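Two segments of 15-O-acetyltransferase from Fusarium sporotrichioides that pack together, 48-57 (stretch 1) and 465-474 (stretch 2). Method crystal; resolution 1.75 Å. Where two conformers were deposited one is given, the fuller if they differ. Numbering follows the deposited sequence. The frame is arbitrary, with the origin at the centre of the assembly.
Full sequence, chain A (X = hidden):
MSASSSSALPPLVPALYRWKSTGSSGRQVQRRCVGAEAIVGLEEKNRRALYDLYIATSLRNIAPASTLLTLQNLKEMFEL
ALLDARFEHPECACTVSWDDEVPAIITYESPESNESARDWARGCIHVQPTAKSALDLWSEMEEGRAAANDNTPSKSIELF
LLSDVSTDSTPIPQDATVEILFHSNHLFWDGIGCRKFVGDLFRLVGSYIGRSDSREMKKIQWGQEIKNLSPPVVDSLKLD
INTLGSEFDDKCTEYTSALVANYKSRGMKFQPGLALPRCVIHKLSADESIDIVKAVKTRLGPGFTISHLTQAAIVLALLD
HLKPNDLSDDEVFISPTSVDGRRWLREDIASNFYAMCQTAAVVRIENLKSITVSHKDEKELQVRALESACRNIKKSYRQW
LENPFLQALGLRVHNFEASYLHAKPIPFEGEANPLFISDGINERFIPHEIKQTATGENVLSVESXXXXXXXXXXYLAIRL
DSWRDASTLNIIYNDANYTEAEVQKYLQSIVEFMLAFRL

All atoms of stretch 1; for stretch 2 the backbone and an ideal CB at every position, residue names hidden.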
# COMPACT_ATOMS: atom_id res chain seq x y z
N ARG A 48 8.89 11.78 9.87
CA ARG A 48 9.55 12.17 8.64
C ARG A 48 8.82 11.60 7.42
O ARG A 48 9.33 11.66 6.32
CB ARG A 48 10.98 11.68 8.63
CG ARG A 48 11.91 12.48 9.52
CD ARG A 48 13.35 11.99 9.29
NE ARG A 48 13.59 10.70 9.93
CZ ARG A 48 14.48 9.80 9.53
NH1 ARG A 48 15.22 10.01 8.44
NH2 ARG A 48 14.62 8.67 10.22
N ALA A 49 7.62 11.05 7.66
CA ALA A 49 6.77 10.51 6.59
C ALA A 49 7.43 9.38 5.81
O ALA A 49 7.15 9.21 4.62
CB ALA A 49 6.34 11.64 5.63
N LEU A 50 8.30 8.61 6.48
CA LEU A 50 9.16 7.67 5.79
C LEU A 50 8.40 6.53 5.12
O LEU A 50 8.90 5.99 4.16
CB LEU A 50 10.27 7.11 6.69
CG LEU A 50 11.34 8.11 7.19
CD1 LEU A 50 12.53 7.32 7.71
CD2 LEU A 50 11.74 9.09 6.09
N TYR A 51 7.23 6.17 5.64
CA TYR A 51 6.41 5.10 5.00
C TYR A 51 5.04 5.59 4.46
O TYR A 51 4.14 4.77 4.28
CB TYR A 51 6.11 3.95 5.98
CG TYR A 51 7.31 3.16 6.46
CD1 TYR A 51 7.71 2.01 5.79
CD2 TYR A 51 8.02 3.55 7.59
CE1 TYR A 51 8.80 1.26 6.24
CE2 TYR A 51 9.10 2.81 8.05
CZ TYR A 51 9.49 1.67 7.36
OH TYR A 51 10.58 0.93 7.79
N ASP A 52 4.90 6.88 4.22
CA ASP A 52 3.59 7.46 3.84
C ASP A 52 3.09 6.80 2.55
O ASP A 52 3.88 6.48 1.65
CB ASP A 52 3.70 8.97 3.63
CG ASP A 52 3.55 9.78 4.93
OD1 ASP A 52 3.75 9.23 6.05
OD2 ASP A 52 3.23 10.99 4.84
N LEU A 53 1.77 6.63 2.47
CA LEU A 53 1.09 6.07 1.30
C LEU A 53 0.58 7.19 0.43
O LEU A 53 0.05 8.17 0.94
CB LEU A 53 -0.14 5.26 1.74
CG LEU A 53 -0.01 4.18 2.80
CD1 LEU A 53 -1.39 3.73 3.24
CD2 LEU A 53 0.77 3.06 2.17
N TYR A 54 0.76 7.07 -0.88
CA TYR A 54 0.10 7.98 -1.81
C TYR A 54 -0.57 7.15 -2.89
O TYR A 54 0.00 6.16 -3.37
CB TYR A 54 1.10 8.88 -2.51
CG TYR A 54 1.82 9.88 -1.64
CD1 TYR A 54 1.41 11.22 -1.64
CD2 TYR A 54 2.91 9.51 -0.86
CE1 TYR A 54 2.08 12.17 -0.90
CE2 TYR A 54 3.60 10.48 -0.10
CZ TYR A 54 3.16 11.80 -0.13
OH TYR A 54 3.79 12.80 0.56
N ILE A 55 -1.78 7.56 -3.25
CA ILE A 55 -2.49 6.95 -4.39
C ILE A 55 -2.78 8.06 -5.41
O ILE A 55 -3.43 9.05 -5.08
CB ILE A 55 -3.79 6.23 -3.94
CG1 ILE A 55 -3.44 5.11 -2.93
CG2 ILE A 55 -4.54 5.59 -5.17
CD1 ILE A 55 -4.66 4.65 -2.06
N ALA A 56 -2.25 7.92 -6.63
CA ALA A 56 -2.44 8.93 -7.66
C ALA A 56 -3.47 8.39 -8.62
O ALA A 56 -3.28 7.31 -9.22
CB ALA A 56 -1.09 9.22 -8.39
N THR A 57 -4.60 9.10 -8.73
CA THR A 57 -5.65 8.67 -9.65
C THR A 57 -5.76 9.74 -10.74
O THR A 57 -5.74 10.93 -10.44
CB THR A 57 -7.02 8.39 -8.95
OG1 THR A 57 -7.54 9.58 -8.34
CG2 THR A 57 -6.91 7.27 -7.88
N UNK A 465 -4.40 4.37 -12.03
CA UNK A 465 -4.18 4.33 -10.60
C UNK A 465 -2.73 3.97 -10.39
O UNK A 465 -2.25 2.96 -10.90
CB UNK A 465 -5.12 3.34 -9.90
N UNK A 466 -2.01 4.82 -9.66
CA UNK A 466 -0.64 4.49 -9.26
C UNK A 466 -0.51 4.55 -7.74
O UNK A 466 -0.85 5.54 -7.14
CB UNK A 466 0.36 5.44 -9.92
N UNK A 467 0.00 3.49 -7.15
CA UNK A 467 0.06 3.36 -5.71
C UNK A 467 1.54 3.42 -5.32
O UNK A 467 2.35 2.58 -5.75
CB UNK A 467 -0.60 2.07 -5.23
N UNK A 468 1.89 4.44 -4.55
CA UNK A 468 3.27 4.61 -4.10
C UNK A 468 3.36 4.61 -2.56
O UNK A 468 2.47 5.10 -1.86
CB UNK A 468 3.85 5.91 -4.66
N UNK A 469 4.43 4.00 -2.05
CA UNK A 469 4.73 4.05 -0.61
C UNK A 469 6.13 4.62 -0.52
O UNK A 469 7.03 4.11 -1.21
CB UNK A 469 4.62 2.68 0.07
N UNK A 470 6.32 5.67 0.28
CA UNK A 470 7.62 6.32 0.38
C UNK A 470 8.67 5.28 0.77
O UNK A 470 8.38 4.37 1.54
CB UNK A 470 7.58 7.47 1.39
N UNK A 471 9.88 5.43 0.24
CA UNK A 471 10.98 4.51 0.53
C UNK A 471 12.17 5.28 1.08
O UNK A 471 12.75 6.13 0.38
CB UNK A 471 11.38 3.73 -0.72
N UNK A 472 12.52 4.98 2.34
CA UNK A 472 13.66 5.57 3.01
C UNK A 472 14.79 4.55 3.26
O UNK A 472 15.83 4.91 3.81
CB UNK A 472 13.21 6.19 4.33
N UNK A 473 14.55 3.29 2.91
CA UNK A 473 15.56 2.24 3.07
C UNK A 473 16.22 1.97 1.72
O UNK A 473 15.67 2.35 0.68
CB UNK A 473 14.94 0.96 3.63
N UNK A 474 17.42 1.37 1.73
CA UNK A 474 18.21 1.29 0.51
C UNK A 474 17.94 0.07 -0.38
O UNK A 474 18.81 -0.32 -1.14
CB UNK A 474 19.69 1.30 0.89

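Strand 53-57 and strand 465-469 run antiparallel, their axes 4.7 Å apart at closest approach.

Position 465 pairs with Thr 57 without hydrogen bonds between them. Its ideal CB lies 4.8 Å from Thr 57 CG2 and 5.3 Å from Ile 55 CG2. Extended angles and methyl neighbours suit Val, Ile, Leu or Thr. The residue is Ile 465. Its CG2 reaches Ile 55 CG2 at 4.0 Å.

Position 466 faces Ala 56, a small partner that leaves room for many side chains, polar ones included. Two backbone hydrogen bonds join the pair, Ala 56 N to 466 O and 466 N to Ala 56 O, both 2.8 Å. The residue is Asp 466. Its carboxylate makes no direct hydrogen bond to stretch 1, but water 2 donates to both Asp 466 OD2 and Ala 56 O, each at 2.9 Å.

Position 467 shares a face with Leu 53 and Ile 55. Its ideal CB is 4.8 Å from Ile 55 CG1, and both neighbours are aliphatic. A large apolar group would fit: Leu, Ile, Met or Phe. The residue is Phe 467, with chi1 t. The ring spans the two neighbours: CD1 is 3.4 Å from Ile 55 CG1, and CZ is 3.9 Å from Leu 53 CD2.

Position 468 is the hydrogen-bonded partner of Tyr 54. Tyr 54 N donates to 468 O and 468 N to Tyr 54 O, both at 2.8 Å. The CB lies beside the tyrosine, so Val, Ile or Thr would suit. The residue is Val 468, deposited in two conformers. In the one given, CG2 packs tightly on Tyr 54 CB at 3.3 Å.

Position 469 returns to the face of Leu 53, with its ideal CB 4.4 Å from Leu 53 CD2. A beta-branched or other aliphatic residue is expected. The residue is Val 469. Its CG2 meets Leu 53 CD2 at 3.6 Å.

Position 470 points toward the turn from Ala 49 to Asp 52. Its ideal CB is 3.4 Å from Leu 50 O and 3.7 Å from Ala 49 O. Such a cluster of acceptors calls for a short donor: Asn, Ser or Thr. The residue is Asn 470. ND2 donates to Ala 49 O at 2.8 Å, nearly straight, and the backbone N donates to Asp 52 O at 2.9 Å.

Position 471 points away and is little constrained. It is Gln 471, whose OE1 accepts from 473 N at 3.0 Å.

Position 472 points toward Leu 50, its ideal CB 3.6 Å from CD1. A small residue suits: Ala, Ser or Thr. It is Ser 472. OG is 3.4 Å from Leu 50 CD1, and water 1 links Ser 472 N to Leu 50 O, 2.8 Å from each.

Position 473 points sideways and tolerates much. Leu 473 brings CD1 to 4.0 Å from Tyr 51 OH.

Position 474 is out of reach of stretch 1, which does not decide among side chains; its phi of -88° would allow proline. It is Pro 474.

Stretch 2, residues 465-474: IDFVVNQSLP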
# COMPACT_ATOMS: atom_id res chain seq x y z
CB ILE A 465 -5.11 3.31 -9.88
CG1 ILE A 465 -6.59 3.61 -10.15
CG2 ILE A 465 -4.79 3.26 -8.36
CD1 ILE A 465 -7.57 2.57 -9.57
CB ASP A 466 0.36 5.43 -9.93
CG ASP A 466 0.39 5.23 -11.42
OD1 ASP A 466 0.83 4.12 -11.83
OD2 ASP A 466 -0.04 6.15 -12.15
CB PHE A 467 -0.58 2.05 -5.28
CG PHE A 467 -0.52 1.79 -3.81
CD1 PHE A 467 -1.53 2.25 -2.97
CD2 PHE A 467 0.54 1.09 -3.26
CE1 PHE A 467 -1.47 2.01 -1.62
CE2 PHE A 467 0.58 0.86 -1.89
CZ PHE A 467 -0.41 1.32 -1.08
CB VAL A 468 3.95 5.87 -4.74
CG1 VAL A 468 3.82 5.85 -6.28
CG2 VAL A 468 3.36 7.14 -4.20
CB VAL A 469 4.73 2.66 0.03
CG1 VAL A 469 5.04 2.78 1.51
CG2 VAL A 469 3.36 2.01 -0.17
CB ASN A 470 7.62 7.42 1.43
CG ASN A 470 6.99 8.72 0.94
OD1 ASN A 470 6.76 8.92 -0.26
ND2 ASN A 470 6.71 9.62 1.87
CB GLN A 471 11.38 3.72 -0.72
CG GLN A 471 12.69 2.90 -0.58
CD GLN A 471 12.57 1.73 0.40
OE1 GLN A 471 12.26 1.92 1.57
NE2 GLN A 471 12.86 0.52 -0.09
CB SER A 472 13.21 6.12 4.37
OG SER A 472 12.80 5.04 5.22
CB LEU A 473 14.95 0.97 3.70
CG LEU A 473 14.72 1.05 5.23
CD1 LEU A 473 13.89 -0.11 5.75
CD2 LEU A 473 16.05 1.17 6.03
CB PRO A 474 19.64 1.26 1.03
CG PRO A 474 19.52 0.48 2.30
CD PRO A 474 18.18 0.87 2.89
O HOH W 1 10.73 3.87 4.18
O HOH W 2 -2.45 7.72 -11.93
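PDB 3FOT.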